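Long-range contact in beta-lactamase (Serratia marcescens, PDB 5GWA), which probably hydrolyses beta-lactam antibiotics to substituted beta-amino acids, as a class A extended-spectrum enzyme that avibactam inhibits: residues N223-I235 with I246-N260. Sequence-based numbering, arbitrary orientation.
With NA (sodium ion), chain B; NA (sodium ion), chain X.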
loop_
_atom_site.group_PDB
_atom_site.type_symbol
_atom_site.label_atom_id
_atom_site.label_comp_id
_atom_site.label_asym_id
_atom_site.label_seq_id
_atom_site.Cartn_x
_atom_site.Cartn_y
_atom_site.Cartn_z
ATOM N N ASN A 223 -1.813 -12.785 12.652
ATOM C CA ASN A 223 -0.785 -13.335 13.526
ATOM C C ASN A 223 -0.899 -14.858 13.689
ATOM O O ASN A 223 0.019 -15.482 14.203
ATOM C CB ASN A 223 -0.753 -12.589 14.883
ATOM C CG ASN A 223 -1.925 -12.934 15.809
ATOM O OD1 ASN A 223 -1.770 -12.834 17.029
ATOM N ND2 ASN A 223 -3.096 -13.295 15.265
ATOM N N LYS A 224 -1.999 -15.453 13.218
ATOM C CA LYS A 224 -2.150 -16.908 13.216
ATOM C C LYS A 224 -1.800 -17.554 11.889
ATOM O O LYS A 224 -2.048 -18.729 11.697
ATOM C CB LYS A 224 -3.587 -17.297 13.593
ATOM C CG LYS A 224 -4.006 -16.843 14.978
ATOM C CD LYS A 224 -3.760 -17.936 16.009
ATOM C CE LYS A 224 -3.595 -17.364 17.411
ATOM N NZ LYS A 224 -3.038 -18.388 18.344
ATOM N N GLY A 225 -1.309 -16.780 10.932
ATOM C CA GLY A 225 -0.906 -17.351 9.671
ATOM C C GLY A 225 -2.049 -17.512 8.670
ATOM O O GLY A 225 -1.880 -18.144 7.644
ATOM N N ILE A 226 -3.179 -16.888 8.944
ATOM C CA ILE A 226 -4.343 -16.988 8.043
ATOM C C ILE A 226 -4.435 -15.773 7.110
ATOM O O ILE A 226 -4.478 -14.643 7.565
ATOM C CB ILE A 226 -5.634 -17.063 8.866
ATOM C CG1 ILE A 226 -5.537 -18.223 9.853
ATOM C CG2 ILE A 226 -6.856 -17.220 7.972
ATOM C CD1 ILE A 226 -5.452 -19.565 9.169
ATOM N N THR A 227 -4.492 -16.043 5.812
ATOM C CA THR A 227 -4.791 -15.028 4.825
ATOM C C THR A 227 -6.307 -15.101 4.478
ATOM O O THR A 227 -6.766 -16.033 3.817
ATOM C CB THR A 227 -3.932 -15.231 3.598
ATOM O OG1 THR A 227 -2.526 -15.239 3.991
ATOM C CG2 THR A 227 -4.138 -14.098 2.645
ATOM N N ALA A 228 -7.027 -14.070 4.897
ATOM C CA ALA A 228 -8.483 -14.063 4.765
ATOM C C ALA A 228 -8.971 -14.211 3.331
ATOM O O ALA A 228 -9.988 -14.838 3.096
ATOM C CB ALA A 228 -9.062 -12.811 5.360
ATOM N N ALA A 229 -8.313 -13.518 2.399
ATOM C CA ALA A 229 -8.803 -13.423 1.019
ATOM C C ALA A 229 -7.679 -13.352 -0.009
ATOM O O ALA A 229 -6.753 -12.564 0.133
ATOM C CB ALA A 229 -9.713 -12.224 0.862
ATOM N N THR A 230 -7.774 -14.214 -1.012
ATOM C CA THR A 230 -6.972 -14.105 -2.236
ATOM C C THR A 230 -7.934 -14.462 -3.373
ATOM O O THR A 230 -8.351 -15.608 -3.549
ATOM C CB THR A 230 -5.790 -15.098 -2.224
ATOM O OG1 THR A 230 -5.055 -14.946 -1.016
ATOM C CG2 THR A 230 -4.854 -14.856 -3.391
ATOM N N ASN A 231 -8.333 -13.433 -4.141
ATOM C CA ASN A 231 -9.475 -13.537 -5.021
ATOM C C ASN A 231 -9.124 -13.043 -6.430
ATOM O O ASN A 231 -8.272 -12.161 -6.580
ATOM C CB ASN A 231 -10.605 -12.614 -4.528
ATOM C CG ASN A 231 -10.965 -12.821 -3.050
ATOM O OD1 ASN A 231 -10.914 -13.953 -2.522
ATOM N ND2 ASN A 231 -11.578 -11.781 -2.465
ATOM N N ASP A 232 -9.904 -13.498 -7.410
ATOM C CA ASP A 232 -9.881 -12.930 -8.776
ATOM C C ASP A 232 -11.217 -13.253 -9.438
ATOM O O ASP A 232 -11.741 -14.374 -9.306
ATOM C CB ASP A 232 -8.700 -13.487 -9.536
ATOM C CG ASP A 232 -8.327 -12.650 -10.755
ATOM O OD1 ASP A 232 -8.844 -11.502 -10.876
ATOM O OD2 ASP A 232 -7.455 -13.127 -11.525
ATOM N N ILE A 233 -11.822 -12.233 -10.057
ATOM C CA ILE A 233 -13.137 -12.352 -10.699
ATOM C C ILE A 233 -13.065 -11.741 -12.081
ATOM O O ILE A 233 -12.331 -10.769 -12.266
ATOM C CB ILE A 233 -14.270 -11.693 -9.867
ATOM C CG1 ILE A 233 -14.210 -10.170 -9.899
ATOM C CG2 ILE A 233 -14.216 -12.199 -8.443
ATOM C CD1 ILE A 233 -15.450 -9.525 -9.309
ATOM N N GLY A 234 -13.778 -12.295 -13.058
ATOM C CA GLY A 234 -13.719 -11.681 -14.398
ATOM C C GLY A 234 -14.465 -12.422 -15.453
ATOM O O GLY A 234 -15.179 -13.390 -15.180
ATOM N N ILE A 235 -14.269 -11.951 -16.675
ATOM C CA ILE A 235 -14.865 -12.560 -17.865
ATOM C C ILE A 235 -13.736 -12.905 -18.806
ATOM O O ILE A 235 -12.883 -12.052 -19.091
ATOM C CB ILE A 235 -15.855 -11.628 -18.579
ATOM C CG1 ILE A 235 -16.888 -11.052 -17.615
ATOM C CG2 ILE A 235 -16.542 -12.374 -19.749
ATOM C CD1 ILE A 235 -16.537 -9.655 -17.160
ATOM N N ILE A 246 -16.102 -16.032 -14.409
ATOM C CA ILE A 246 -15.568 -16.898 -13.377
ATOM C C ILE A 246 -15.208 -16.047 -12.153
ATOM O O ILE A 246 -14.711 -14.936 -12.268
ATOM C CB ILE A 246 -14.358 -17.714 -13.883
ATOM C CG1 ILE A 246 -13.761 -18.607 -12.802
ATOM C CG2 ILE A 246 -13.301 -16.809 -14.489
ATOM C CD1 ILE A 246 -12.881 -19.701 -13.357
ATOM N N ALA A 247 -15.470 -16.596 -10.972
ATOM C CA ALA A 247 -15.050 -15.976 -9.734
ATOM C C ALA A 247 -14.453 -16.999 -8.802
ATOM O O ALA A 247 -15.053 -18.065 -8.590
ATOM C CB ALA A 247 -16.224 -15.301 -9.085
ATOM N N VAL A 248 -13.243 -16.745 -8.311
ATOM C CA VAL A 248 -12.619 -17.647 -7.357
ATOM C C VAL A 248 -12.211 -16.871 -6.120
ATOM O O VAL A 248 -11.533 -15.843 -6.212
ATOM C CB VAL A 248 -11.396 -18.400 -7.934
ATOM C CG1 VAL A 248 -10.809 -19.357 -6.909
ATOM C CG2 VAL A 248 -11.771 -19.142 -9.217
ATOM N N TYR A 249 -12.626 -17.359 -4.944
ATOM C CA TYR A 249 -12.284 -16.749 -3.666
ATOM C C TYR A 249 -11.542 -17.769 -2.816
ATOM O O TYR A 249 -12.111 -18.776 -2.426
ATOM C CB TYR A 249 -13.552 -16.325 -2.899
ATOM C CG TYR A 249 -14.376 -15.345 -3.660
ATOM C CD1 TYR A 249 -15.304 -15.763 -4.595
ATOM C CD2 TYR A 249 -14.241 -13.978 -3.437
ATOM C CE1 TYR A 249 -16.073 -14.851 -5.290
ATOM C CE2 TYR A 249 -14.911 -13.060 -4.218
ATOM C CZ TYR A 249 -15.797 -13.499 -5.137
ATOM O OH TYR A 249 -16.475 -12.543 -5.830
ATOM N N VAL A 250 -10.227 -17.605 -2.647
ATOM C CA VAL A 250 -9.473 -18.454 -1.724
ATOM C C VAL A 250 -9.464 -17.785 -0.365
ATOM O O VAL A 250 -8.848 -16.726 -0.179
ATOM C CB VAL A 250 -8.021 -18.662 -2.232
ATOM C CG1 VAL A 250 -7.251 -19.552 -1.268
ATOM C CG2 VAL A 250 -8.000 -19.217 -3.641
ATOM N N SER A 251 -10.246 -18.327 0.585
ATOM C CA SER A 251 -10.462 -17.630 1.839
ATOM C C SER A 251 -9.913 -18.383 3.038
ATOM O O SER A 251 -9.748 -19.584 2.981
ATOM C CB SER A 251 -11.947 -17.270 2.035
ATOM O OG SER A 251 -12.719 -18.415 2.375
ATOM N N ASP A 252 -9.652 -17.628 4.103
ATOM C CA ASP A 252 -9.174 -18.155 5.376
ATOM C C ASP A 252 -8.113 -19.225 5.213
ATOM O O ASP A 252 -8.264 -20.378 5.612
ATOM C CB ASP A 252 -10.364 -18.627 6.199
ATOM C CG ASP A 252 -11.271 -17.482 6.591
ATOM O OD1 ASP A 252 -10.846 -16.309 6.497
ATOM O OD2 ASP A 252 -12.386 -17.773 7.091
ATOM N N SER A 253 -7.092 -18.866 4.434
ATOM C CA SER A 253 -6.115 -19.816 4.005
ATOM C C SER A 253 -4.877 -19.840 4.890
ATOM O O SER A 253 -4.325 -18.810 5.248
ATOM C CB SER A 253 -5.690 -19.491 2.579
ATOM O OG SER A 253 -4.706 -20.395 2.116
ATOM N N SER A 254 -4.502 -21.060 5.236
ATOM C CA SER A 254 -3.221 -21.330 5.872
ATOM C C SER A 254 -2.089 -21.490 4.891
ATOM O O SER A 254 -0.939 -21.683 5.309
ATOM C CB SER A 254 -3.363 -22.587 6.753
ATOM O OG SER A 254 -4.130 -22.254 7.893
ATOM N N GLU A 255 -2.375 -21.453 3.597
ATOM C CA GLU A 255 -1.347 -21.651 2.569
ATOM C C GLU A 255 -0.618 -20.348 2.259
ATOM O O GLU A 255 -1.106 -19.261 2.513
ATOM C CB GLU A 255 -1.934 -22.172 1.283
ATOM C CG GLU A 255 -2.783 -23.417 1.408
ATOM C CD GLU A 255 -2.013 -24.722 1.528
ATOM O OE1 GLU A 255 -0.772 -24.723 1.402
ATOM O OE2 GLU A 255 -2.658 -25.774 1.761
ATOM N N LYS A 256 0.604 -20.472 1.775
ATOM C CA LYS A 256 1.355 -19.297 1.404
ATOM C C LYS A 256 0.778 -18.672 0.134
ATOM O O LYS A 256 0.091 -19.332 -0.644
ATOM C CB LYS A 256 2.828 -19.663 1.268
ATOM C CG LYS A 256 3.362 -20.161 2.604
ATOM C CD LYS A 256 4.719 -19.573 2.939
ATOM C CE LYS A 256 5.779 -19.978 1.934
ATOM N NZ LYS A 256 6.954 -19.060 1.982
ATOM N N SER A 257 1.209 -17.442 -0.137
ATOM C CA SER A 257 0.638 -16.655 -1.222
ATOM C C SER A 257 0.847 -17.282 -2.590
ATOM O O SER A 257 -0.044 -17.304 -3.429
ATOM C CB SER A 257 1.198 -15.246 -1.180
ATOM O OG SER A 257 2.593 -15.249 -1.431
ATOM N N ASP A 258 1.980 -17.928 -2.821
ATOM C CA ASP A 258 2.159 -18.579 -4.088
ATOM C C ASP A 258 1.150 -19.694 -4.337
ATOM O O ASP A 258 0.663 -19.887 -5.459
ATOM C CB ASP A 258 3.589 -19.137 -4.197
ATOM C CG ASP A 258 3.888 -20.216 -3.155
ATOM O OD1 ASP A 258 3.641 -20.008 -1.932
ATOM O OD2 ASP A 258 4.429 -21.268 -3.544
ATOM N N VAL A 259 0.827 -20.435 -3.281
ATOM C CA VAL A 259 -0.172 -21.502 -3.376
ATOM C C VAL A 259 -1.577 -20.935 -3.563
ATOM O O VAL A 259 -2.306 -21.423 -4.401
ATOM C CB VAL A 259 -0.151 -22.373 -2.107
ATOM C CG1 VAL A 259 -1.284 -23.386 -2.100
ATOM C CG2 VAL A 259 1.183 -23.101 -2.018
ATOM N N ASN A 260 -1.883 -19.858 -2.867
ATOM C CA ASN A 260 -3.198 -19.243 -2.971
ATOM C C ASN A 260 -3.456 -18.766 -4.398
ATOM O O ASN A 260 -4.542 -18.977 -4.942
ATOM C CB ASN A 260 -3.320 -18.124 -1.947
ATOM C CG ASN A 260 -3.336 -18.650 -0.504
ATOM O OD1 ASN A 260 -3.832 -19.748 -0.269
ATOM N ND2 ASN A 260 -2.749 -17.918 0.409
HETATM NA NA NA B . -1.521 -17.676 4.787
HETATM NA NA NA X . -3.886 -12.238 -0.210
HETATM O O HOH W 1 -0.061 -20.334 7.730
HETATM O O HOH W 2 -6.369 -16.313 0.987
HETATM O O HOH W 3 -2.285 -15.189 -0.729
HETATM O O HOH W 4 1.025 -17.121 5.032
#
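The carboxamide of Asn231, whose main polar partner is Pro44, meets the Tyr249 ring obliquely at CD2 and CE2, their planes 65° apart, with Asn231 OD1 3.5 Å from Tyr249 CD2. Further along the same face, Ile233 CG2 touches Tyr249 OH at 3.5 Å and Ala247 CB; chi1 of 73° puts this methyl anti to the carbonyl carbon, where it meets both. The phenol hydroxyl itself bonds to Thr167 of helix 164-175, which covers this end of the face. Strands 227-237 and 243-253 form an antiparallel hairpin within the five-stranded sheet of the class A fold, strand 212-218 flanking the former. A G1 bulge, Asp252 and Ser253 both facing Thr227, shifts the register by one residue while the bonding carries on through it. On the opposite face Thr230 crosses Asn260 of the C-terminal helix at about a right angle, OG1 3.7 Å from Asn260 CB, while a water joins that hydroxyl to Asn260 ND2. Ser253 OG donates to Asn260 OD1 at 2.6 Å and accepts from Glu255 N, an ST turn; Asn260 ND2 reaches the Glu255 carbonyl from well above its plane. At the bulge, Thr227 OG1, also hydrogen-bonded to Thr221 OG1, lies 2.8 Å from a sodium ion that the carbonyls of Gly225 and Glu255 bind too.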